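Local coordinates for protein FAD-binding oxidoreductase (Gulosibacter chungangensis, PDB 7PBG) that oxidises 4-alkylphenols such as 4-ethylphenol by dehydrogenation, probably giving 4-vinylphenol, with a covalently bound FAD cofactor, at residues A[460-465]-A[480-485]. Sequence-based numbering, arbitrary orientation.
Sequences MTRELI and NVLADQ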
ATOM      1  N   MET A 460     -25.206 -19.924  11.499  1.00 20.33           N
ATOM      2  CA  MET A 460     -24.961 -18.742  12.351  1.00 19.65           C
ATOM      3  C   MET A 460     -24.178 -17.707  11.541  1.00 20.72           C
ATOM      4  O   MET A 460     -24.556 -16.539  11.502  1.00 19.53           O
ATOM      5  CB  MET A 460     -24.139 -19.097  13.587  1.00 21.26           C
ATOM      6  CG  MET A 460     -23.839 -17.893  14.475  1.00 24.07           C
ATOM      7  SD  MET A 460     -22.574 -18.301  15.672  1.00 27.37           S
ATOM      8  CE  MET A 460     -21.085 -18.423  14.690  1.00 28.51           C
ATOM      9  N   THR A 461     -23.088 -18.130  10.918  1.00 21.63           N
ATOM     10  CA  THR A 461     -22.170 -17.207  10.216  1.00 19.72           C
ATOM     11  C   THR A 461     -22.871 -16.579   9.007  1.00 20.14           C
ATOM     12  O   THR A 461     -22.683 -15.384   8.772  1.00 21.40           O
ATOM     13  CB  THR A 461     -20.876 -17.900   9.830  1.00 20.06           C
ATOM     14  OG1 THR A 461     -20.379 -18.471  11.037  1.00 20.56           O
ATOM     15  CG2 THR A 461     -19.865 -16.941   9.228  1.00 21.92           C
ATOM     16  N   ARG A 462     -23.631 -17.347   8.228  1.00 18.79           N
ATOM     17  CA  ARG A 462     -24.330 -16.724   7.084  1.00 20.11           C
ATOM     18  C   ARG A 462     -25.317 -15.675   7.572  1.00 21.45           C
ATOM     19  O   ARG A 462     -25.492 -14.649   6.838  1.00 21.78           O
ATOM     20  CB  ARG A 462     -25.047 -17.763   6.216  1.00 18.39           C
ATOM     21  CG  ARG A 462     -24.128 -18.775   5.567  1.00 19.54           C
ATOM     22  CD  ARG A 462     -24.710 -19.250   4.269  1.00 21.01           C
ATOM     23  NE  ARG A 462     -23.945 -20.292   3.614  1.00 20.18           N
ATOM     24  CZ  ARG A 462     -22.948 -20.097   2.753  1.00 20.63           C
ATOM     25  NH1 ARG A 462     -22.487 -18.877   2.503  1.00 19.60           N
ATOM     26  NH2 ARG A 462     -22.348 -21.139   2.205  1.00 23.73           N
ATOM     27  N   GLU A 463     -25.968 -15.868   8.726  1.00 20.54           N
ATOM     28  CA  GLU A 463     -26.873 -14.839   9.292  1.00 23.03           C
ATOM     29  C   GLU A 463     -26.040 -13.636   9.781  1.00 20.59           C
ATOM     30  O   GLU A 463     -26.448 -12.490   9.568  1.00 22.20           O
ATOM     31  CB  GLU A 463     -27.694 -15.382  10.456  1.00 27.41           C
ATOM     32  CG  GLU A 463     -28.645 -14.359  11.028  1.00 29.29           C
ATOM     33  CD  GLU A 463     -29.573 -13.610  10.056  1.00 35.57           C
ATOM     34  OE1 GLU A 463     -29.961 -14.155   8.987  1.00 39.10           O
ATOM     35  OE2 GLU A 463     -29.926 -12.467  10.372  1.00 40.04           O
ATOM     36  N   LEU A 464     -24.877 -13.865  10.389  1.00 19.87           N
ATOM     37  CA  LEU A 464     -23.993 -12.742  10.785  1.00 20.59           C
ATOM     38  C   LEU A 464     -23.607 -11.906   9.559  1.00 20.39           C
ATOM     39  O   LEU A 464     -23.687 -10.637   9.649  1.00 20.75           O
ATOM     40  CB  LEU A 464     -22.748 -13.267  11.516  1.00 21.14           C
ATOM     41  CG  LEU A 464     -22.992 -13.807  12.922  1.00 21.10           C
ATOM     42  CD1 LEU A 464     -21.749 -14.516  13.425  1.00 22.91           C
ATOM     43  CD2 LEU A 464     -23.454 -12.718  13.863  1.00 23.24           C
ATOM     44  N   ILE A 465     -23.222 -12.546   8.447  1.00 18.78           N
ATOM     45  CA  ILE A 465     -22.824 -11.841   7.205  1.00 19.19           C
ATOM     46  C   ILE A 465     -24.048 -11.037   6.720  1.00 21.07           C
ATOM     47  O   ILE A 465     -23.930  -9.853   6.434  1.00 23.95           O
ATOM     48  CB  ILE A 465     -22.315 -12.828   6.159  1.00 21.23           C
ATOM     49  CG1 ILE A 465     -21.013 -13.494   6.630  1.00 22.28           C
ATOM     50  CG2 ILE A 465     -22.233 -12.167   4.792  1.00 21.57           C
ATOM     51  CD1 ILE A 465     -20.578 -14.648   5.797  1.00 22.85           C
ATOM     52  N   ASN A 480     -13.504 -20.334   2.332  1.00 18.47           N
ATOM     53  CA  ASN A 480     -13.942 -20.894   1.021  1.00 20.47           C
ATOM     54  C   ASN A 480     -15.474 -20.961   0.937  1.00 22.03           C
ATOM     55  O   ASN A 480     -16.043 -20.499  -0.080  1.00 20.98           O
ATOM     56  CB  ASN A 480     -13.441 -22.315   0.790  1.00 21.10           C
ATOM     57  CG  ASN A 480     -11.938 -22.436   0.753  1.00 24.53           C
ATOM     58  OD1 ASN A 480     -11.221 -21.421   0.785  1.00 24.55           O
ATOM     59  ND2 ASN A 480     -11.452 -23.664   0.640  1.00 24.25           N
ATOM     60  N   VAL A 481     -16.147 -21.539   1.934  1.00 20.32           N
ATOM     61  CA  VAL A 481     -17.605 -21.840   1.795  1.00 19.29           C
ATOM     62  C   VAL A 481     -18.409 -20.546   1.805  1.00 20.06           C
ATOM     63  O   VAL A 481     -19.551 -20.547   1.364  1.00 20.45           O
ATOM     64  CB  VAL A 481     -18.053 -22.830   2.880  1.00 21.08           C
ATOM     65  CG1 VAL A 481     -18.099 -22.177   4.258  1.00 20.71           C
ATOM     66  CG2 VAL A 481     -19.371 -23.476   2.517  1.00 22.73           C
ATOM     67  N   LEU A 482     -17.854 -19.465   2.358  1.00 20.47           N
ATOM     68  CA  LEU A 482     -18.538 -18.146   2.487  1.00 19.84           C
ATOM     69  C   LEU A 482     -18.247 -17.209   1.314  1.00 20.17           C
ATOM     70  O   LEU A 482     -18.882 -16.110   1.251  1.00 19.83           O
ATOM     71  CB  LEU A 482     -18.068 -17.441   3.763  1.00 19.09           C
ATOM     72  CG  LEU A 482     -18.352 -18.145   5.078  1.00 20.21           C
ATOM     73  CD1 LEU A 482     -17.738 -17.354   6.253  1.00 19.68           C
ATOM     74  CD2 LEU A 482     -19.847 -18.425   5.283  1.00 21.00           C
ATOM     75  N   ALA A 483     -17.300 -17.558   0.440  1.00 22.44           N
ATOM     76  CA  ALA A 483     -16.723 -16.628  -0.572  1.00 21.37           C
ATOM     77  C   ALA A 483     -17.843 -16.018  -1.424  1.00 19.46           C
ATOM     78  O   ALA A 483     -17.888 -14.829  -1.608  1.00 19.79           O
ATOM     79  CB  ALA A 483     -15.734 -17.365  -1.430  1.00 22.76           C
ATOM     80  N   ASP A 484     -18.754 -16.832  -1.921  1.00 20.80           N
ATOM     81  CA  ASP A 484     -19.732 -16.281  -2.879  1.00 23.51           C
ATOM     82  C   ASP A 484     -20.667 -15.339  -2.139  1.00 20.87           C
ATOM     83  O   ASP A 484     -21.063 -14.254  -2.695  1.00 21.82           O
ATOM     84  CB  ASP A 484     -20.518 -17.385  -3.587  1.00 23.25           C
ATOM     85  CG  ASP A 484     -19.805 -17.943  -4.808  1.00 27.99           C
ATOM     86  OD1 ASP A 484     -18.849 -17.295  -5.333  1.00 26.70           O
ATOM     87  OD2 ASP A 484     -20.210 -19.030  -5.236  1.00 27.29           O
ATOM     88  N   GLN A 485     -21.111 -15.746  -0.943  1.00 20.01           N
ATOM     89  CA  GLN A 485     -22.043 -14.907  -0.165  1.00 19.53           C
ATOM     90  C   GLN A 485     -21.354 -13.565   0.133  1.00 17.83           C
ATOM     91  O   GLN A 485     -21.953 -12.474  -0.033  1.00 19.20           O
ATOM     92  CB  GLN A 485     -22.489 -15.559   1.140  1.00 21.39           C
ATOM     93  CG  GLN A 485     -23.452 -14.678   1.915  1.00 21.43           C
ATOM     94  CD  GLN A 485     -23.877 -15.252   3.250  1.00 23.01           C
ATOM     95  OE1 GLN A 485     -23.386 -16.310   3.689  1.00 21.37           O
ATOM     96  NE2 GLN A 485     -24.699 -14.498   3.961  1.00 20.97           N
TER
HETATM   97  O   HOH W   1     -21.035 -18.574  -0.008  1.00 21.50           O
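R462 and Q485 reach across in opposite directions, each side chain bonding to the other's segment. With CG anti to its backbone N (chi1 -180°), the extended Q485 chain carries its amide to helix 451-470, where NE2 donates to R462 O at 3.0 Å, in the carbonyl plane on a lone pair. The other end of the amide, OE1, accepts from R462 NH1 at 3.0 Å, nearly straight and in the guanidinium plane; the two flat groups are turned 38° apart. R462 NH2 donates to V481 O at 3.0 Å from above that carbonyl's plane, a more bent bond. One water accepts from R462 NH1 and Q485 N and donates to V481 O. L482 CD2 lies over one guanidinium face and also meets I465 CD1, while L482 CD1 touches T461 CG2 at 3.7 Å; F396 of strand 393-402 packs against T461, V481 and L482. An alanine at R462 would probably leave Q485 OE1 and V481 O without their guanidinium donor. Within the FAD-linked oxidase C-terminal domain, the contact joins helix 451-470 to segment 480-485, away from the flavin. One bond at each end of the Q485 amide settles which end is oxygen, and L482 and I465 supply the apolar side.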